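Local coordinates for protein rRNA N-glycosidase (Bougainvillea spectabilis, PDB 3CTK) that is a plant member of the ribosome-inactivating protein family, in which a mixed beta-sheet is packed against a bundle of helices, at residues E10-P15 / G180-F185; V72-K77 / K154-V159. All coordinates share one frame; numbering follows the deposited sequence.

Contact 1: residues E10-P15 / G180-F185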
# COMPACT_ATOMS: atom_id res chain seq x y z
N GLU A 10 -17.14 8.51 2.34
CA GLU A 10 -16.71 9.82 1.87
C GLU A 10 -15.58 9.62 0.86
O GLU A 10 -14.47 10.12 1.05
CB GLU A 10 -16.18 10.66 3.03
CG GLU A 10 -16.92 10.48 4.34
CD GLU A 10 -16.39 11.37 5.44
OE1 GLU A 10 -15.15 11.55 5.52
OE2 GLU A 10 -17.20 11.90 6.24
N ALA A 11 -15.88 8.90 -0.22
CA ALA A 11 -14.87 8.60 -1.24
C ALA A 11 -14.12 9.81 -1.78
O ALA A 11 -12.95 9.72 -2.11
CB ALA A 11 -15.52 7.83 -2.39
N TYR A 12 -14.80 10.96 -1.87
CA TYR A 12 -14.17 12.16 -2.40
C TYR A 12 -12.99 12.69 -1.58
O TYR A 12 -12.24 13.54 -2.04
CB TYR A 12 -15.22 13.26 -2.57
CG TYR A 12 -15.96 13.55 -1.29
CD1 TYR A 12 -15.45 14.44 -0.35
CD2 TYR A 12 -17.15 12.87 -0.98
CE1 TYR A 12 -16.09 14.65 0.86
CE2 TYR A 12 -17.79 13.07 0.23
CZ TYR A 12 -17.26 13.96 1.14
OH TYR A 12 -17.88 14.15 2.35
N GLU A 13 -12.83 12.17 -0.36
CA GLU A 13 -11.72 12.59 0.51
C GLU A 13 -10.44 11.81 0.21
O GLU A 13 -9.38 12.10 0.76
CB GLU A 13 -12.10 12.39 1.98
CG GLU A 13 -13.10 13.40 2.51
CD GLU A 13 -12.50 14.79 2.61
OE1 GLU A 13 -13.26 15.75 2.91
OE2 GLU A 13 -11.27 14.94 2.41
N TYR A 14 -10.55 10.82 -0.67
CA TYR A 14 -9.42 9.97 -1.02
C TYR A 14 -8.14 10.72 -1.39
O TYR A 14 -7.07 10.43 -0.84
CB TYR A 14 -9.81 9.04 -2.16
CG TYR A 14 -8.74 8.05 -2.56
CD1 TYR A 14 -8.42 6.97 -1.74
CD2 TYR A 14 -8.05 8.20 -3.77
CE1 TYR A 14 -7.44 6.04 -2.13
CE2 TYR A 14 -7.09 7.28 -4.16
CZ TYR A 14 -6.79 6.20 -3.34
OH TYR A 14 -5.84 5.30 -3.76
N PRO A 15 -8.21 11.69 -2.31
CA PRO A 15 -6.98 12.40 -2.66
C PRO A 15 -6.29 13.06 -1.47
O PRO A 15 -5.06 13.06 -1.37
CB PRO A 15 -7.45 13.41 -3.70
CG PRO A 15 -8.57 12.69 -4.38
CD PRO A 15 -9.32 12.09 -3.20
N GLY A 180 -12.22 3.99 -9.14
CA GLY A 180 -12.60 3.27 -7.93
C GLY A 180 -13.27 3.99 -6.77
O GLY A 180 -13.43 3.40 -5.71
N LEU A 181 -13.66 5.24 -6.96
CA LEU A 181 -14.31 5.96 -5.87
C LEU A 181 -15.82 5.83 -6.02
O LEU A 181 -16.54 5.72 -5.03
CB LEU A 181 -13.91 7.44 -5.88
CG LEU A 181 -12.43 7.75 -5.62
CD1 LEU A 181 -12.23 9.25 -5.54
CD2 LEU A 181 -11.98 7.09 -4.31
N TYR A 182 -16.29 5.82 -7.26
CA TYR A 182 -17.71 5.70 -7.55
C TYR A 182 -17.99 4.51 -8.45
O TYR A 182 -19.06 4.41 -9.05
CB TYR A 182 -18.22 6.99 -8.20
CG TYR A 182 -17.94 8.22 -7.36
CD1 TYR A 182 -16.84 9.04 -7.63
CD2 TYR A 182 -18.74 8.53 -6.27
CE1 TYR A 182 -16.55 10.14 -6.83
CE2 TYR A 182 -18.47 9.63 -5.46
CZ TYR A 182 -17.37 10.43 -5.74
OH TYR A 182 -17.09 11.52 -4.94
N GLY A 183 -17.02 3.61 -8.54
CA GLY A 183 -17.16 2.42 -9.35
C GLY A 183 -16.14 1.38 -8.93
O GLY A 183 -15.49 1.52 -7.89
N SER A 184 -16.00 0.33 -9.74
CA SER A 184 -15.05 -0.74 -9.46
C SER A 184 -14.22 -0.98 -10.71
O SER A 184 -14.69 -0.75 -11.83
CB SER A 184 -15.79 -2.03 -9.09
OG SER A 184 -16.62 -1.85 -7.96
N PHE A 185 -12.99 -1.46 -10.53
CA PHE A 185 -12.13 -1.72 -11.68
C PHE A 185 -11.04 -2.73 -11.36
O PHE A 185 -10.71 -2.96 -10.20
CB PHE A 185 -11.47 -0.42 -12.17
CG PHE A 185 -10.37 0.09 -11.27
CD1 PHE A 185 -10.66 0.67 -10.04
CD2 PHE A 185 -9.03 -0.03 -11.65
CE1 PHE A 185 -9.64 1.14 -9.20
CE2 PHE A 185 -8.00 0.43 -10.82
CZ PHE A 185 -8.31 1.01 -9.60
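Leu181 and Ala11 meet where the turn leading into helix 14-25 abuts the loop that follows helix 170-180. The methyl of Ala11 lies 3.9 Å from Leu181 CB and 3.5 Å from the Leu181 carbonyl O, and the backbones come nearest here, the CA atoms of Ala11 and Leu181 being 5.4 Å apart. With CG anti to its own carbonyl carbon (chi1 -64°), Leu181 extends its branch over the short 3-10 turn: CD1 comes to 3.5 Å from the carbonyl O of Ala11, an oxygen already engaged by Tyr14 N, and CD2 reaches 3.6 Å from Tyr14 CB. The side chains of Leu181 and Tyr14 run at about a right angle to each other. Tyr14 holds CG anti to the backbone N (chi1 -177°), which carries its ring past the leucine to a hydrogen bond between its OH and the carbonyl O of Met162. Where both tyrosines are exposed, the Tyr182 hydroxyl lies near the plane of the Tyr12 ring, at its edge, with OH 3.5 Å from Tyr12 CB. No hydrogen bond joins the segments. Val132 of helix 132-142 packs on both Ala11 and Leu181, while Val176 and Val177 of helix 170-180 touch Tyr14.

Contact 2: residues V72-K77 / K154-V159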
# COMPACT_ATOMS: atom_id res chain seq x y z
N VAL A 72 1.83 -4.50 7.36
CA VAL A 72 2.30 -5.63 8.17
C VAL A 72 1.18 -6.34 8.93
O VAL A 72 1.37 -7.46 9.41
CB VAL A 72 3.40 -5.18 9.18
CG1 VAL A 72 4.63 -4.68 8.44
CG2 VAL A 72 2.85 -4.10 10.10
N GLY A 73 0.02 -5.70 9.02
CA GLY A 73 -1.09 -6.31 9.72
C GLY A 73 -2.18 -5.29 10.00
O GLY A 73 -2.11 -4.16 9.53
N TYR A 74 -3.19 -5.69 10.76
CA TYR A 74 -4.28 -4.79 11.09
C TYR A 74 -4.94 -5.21 12.39
O TYR A 74 -4.69 -6.29 12.91
CB TYR A 74 -5.34 -4.78 9.98
CG TYR A 74 -6.00 -6.13 9.75
CD1 TYR A 74 -5.45 -7.06 8.87
CD2 TYR A 74 -7.17 -6.48 10.44
CE1 TYR A 74 -6.04 -8.31 8.68
CE2 TYR A 74 -7.76 -7.73 10.25
CZ TYR A 74 -7.19 -8.64 9.37
OH TYR A 74 -7.77 -9.88 9.19
N GLN A 75 -5.79 -4.33 12.91
CA GLN A 75 -6.52 -4.62 14.13
C GLN A 75 -8.00 -4.46 13.83
O GLN A 75 -8.43 -3.44 13.28
CB GLN A 75 -6.12 -3.65 15.25
CG GLN A 75 -6.84 -3.89 16.57
CD GLN A 75 -6.54 -2.82 17.59
OE1 GLN A 75 -5.49 -2.84 18.24
NE2 GLN A 75 -7.45 -1.87 17.74
N ASP A 76 -8.78 -5.49 14.15
CA ASP A 76 -10.22 -5.43 13.93
C ASP A 76 -10.86 -5.82 15.25
O ASP A 76 -10.30 -5.56 16.32
CB ASP A 76 -10.64 -6.36 12.78
CG ASP A 76 -10.59 -7.84 13.13
OD1 ASP A 76 -9.73 -8.25 13.94
OD2 ASP A 76 -11.40 -8.60 12.57
N LYS A 77 -12.04 -6.43 15.21
CA LYS A 77 -12.70 -6.83 16.44
C LYS A 77 -13.16 -8.28 16.40
O LYS A 77 -13.42 -8.84 15.34
CB LYS A 77 -13.92 -5.94 16.71
CG LYS A 77 -13.65 -4.45 16.57
CD LYS A 77 -14.07 -3.68 17.80
CE LYS A 77 -12.86 -3.21 18.59
NZ LYS A 77 -13.25 -2.43 19.80
N LYS A 154 -7.68 -11.67 0.44
CA LYS A 154 -8.36 -10.80 -0.52
C LYS A 154 -8.37 -9.37 0.00
O LYS A 154 -8.15 -8.42 -0.75
CB LYS A 154 -9.79 -11.29 -0.76
CG LYS A 154 -9.87 -12.59 -1.54
CD LYS A 154 -11.31 -13.08 -1.71
CE LYS A 154 -12.14 -12.14 -2.56
NZ LYS A 154 -12.31 -10.79 -1.95
N PHE A 155 -8.63 -9.21 1.30
CA PHE A 155 -8.63 -7.89 1.91
C PHE A 155 -7.26 -7.24 1.74
O PHE A 155 -7.16 -6.08 1.32
CB PHE A 155 -8.97 -7.99 3.40
CG PHE A 155 -8.62 -6.76 4.18
CD1 PHE A 155 -9.32 -5.57 3.98
CD2 PHE A 155 -7.58 -6.78 5.10
CE1 PHE A 155 -8.97 -4.41 4.67
CE2 PHE A 155 -7.22 -5.62 5.80
CZ PHE A 155 -7.92 -4.44 5.59
N PHE A 156 -6.20 -7.97 2.05
CA PHE A 156 -4.85 -7.42 1.92
C PHE A 156 -4.56 -7.00 0.49
O PHE A 156 -4.01 -5.92 0.26
CB PHE A 156 -3.80 -8.43 2.40
CG PHE A 156 -3.59 -8.44 3.89
CD1 PHE A 156 -3.83 -9.59 4.64
CD2 PHE A 156 -3.16 -7.29 4.55
CE1 PHE A 156 -3.64 -9.59 6.02
CE2 PHE A 156 -2.96 -7.28 5.93
CZ PHE A 156 -3.20 -8.44 6.67
N LEU A 157 -4.92 -7.83 -0.48
CA LEU A 157 -4.66 -7.49 -1.88
C LEU A 157 -5.33 -6.18 -2.26
O LEU A 157 -4.74 -5.35 -2.95
CB LEU A 157 -5.16 -8.62 -2.80
CG LEU A 157 -4.30 -9.89 -2.77
CD1 LEU A 157 -4.99 -11.02 -3.53
CD2 LEU A 157 -2.94 -9.58 -3.37
N ILE A 158 -6.57 -5.99 -1.81
CA ILE A 158 -7.29 -4.77 -2.14
C ILE A 158 -6.73 -3.55 -1.42
O ILE A 158 -6.43 -2.53 -2.05
CB ILE A 158 -8.80 -4.92 -1.82
CG1 ILE A 158 -9.39 -6.06 -2.67
CG2 ILE A 158 -9.53 -3.61 -2.08
CD1 ILE A 158 -10.82 -6.42 -2.33
N VAL A 159 -6.56 -3.65 -0.10
CA VAL A 159 -6.06 -2.50 0.66
C VAL A 159 -4.61 -2.12 0.33
O VAL A 159 -4.28 -0.93 0.32
CB VAL A 159 -6.21 -2.74 2.19
CG1 VAL A 159 -5.06 -3.59 2.72
CG2 VAL A 159 -6.28 -1.40 2.91
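Three aromatic rings carry this contact: Tyr74 from strand 70-78, and Phe155 and Phe156, successive residues of helix 149-168. Tyr74 and Phe155 form a T-shaped pair. The edge of Phe155 is directed at one face of Tyr74, toward the rim of that ring, with centroids 5.3 Å apart and planes inclined at 74°; the atom that leads is Phe155 CE2, 3.8 Å from Tyr74 CD1. Phe156 uses another part of the same tyrosine. Its CZ sits at the edge of the Tyr74 ring, 3.4 Å from Tyr74 CD1, and the two planes make an oblique 58°, neither stacked nor perpendicular. Tyr74 is thus touched over a face by one phenylalanine and along its rim by the next.

Neighbouring residues on a helix leave it in different directions, and the first torsions turn both rings to Tyr74. Phe155 sets CG anti to the backbone N, whereas Phe156 sets it anti to the carbonyl carbon, which sends one ring to the face of the tyrosine and the other to its edge. The resulting aromatic cluster joins the mixed sheet to the long helix that packs against it in this ribosome-inactivating protein fold. The segment axes, 10.9 Å apart at their closest, run at 109° to each other, so the helix passes across the strand and meets it over a short length.

Apolar contact with the backbone is slighter: the edge of Phe156 faces Gly73, with CZ 4.3 Å from Gly73 CA. No hydrogen bond or salt bridge links the two segments. Val60 of strand 59-65 touches both Tyr74 and Phe155, which are buried, and Ile142 of helix 132-142 does the same.

In the fold
From the N terminus the chain forms strand 3-7 and then reaches residues 10-15, the first half of contact 1, at the start of helix 14-25. It next builds the central strands of the mixed sheet, where residues 72-77 supply the first half of contact 2. That inner loop closes at residues 154-159, after helices 114-121 and 132-142 have been laid down; the outer one closes at residues 180-185, beyond helix 170-180. Contact 2 therefore lies wholly within the span of contact 1, and the two do not cross. Contact 2 ties sheet to helix, contact 1 the start of a helix to a loop. Their centres are 18 Å apart, and helix 132-142 touches both.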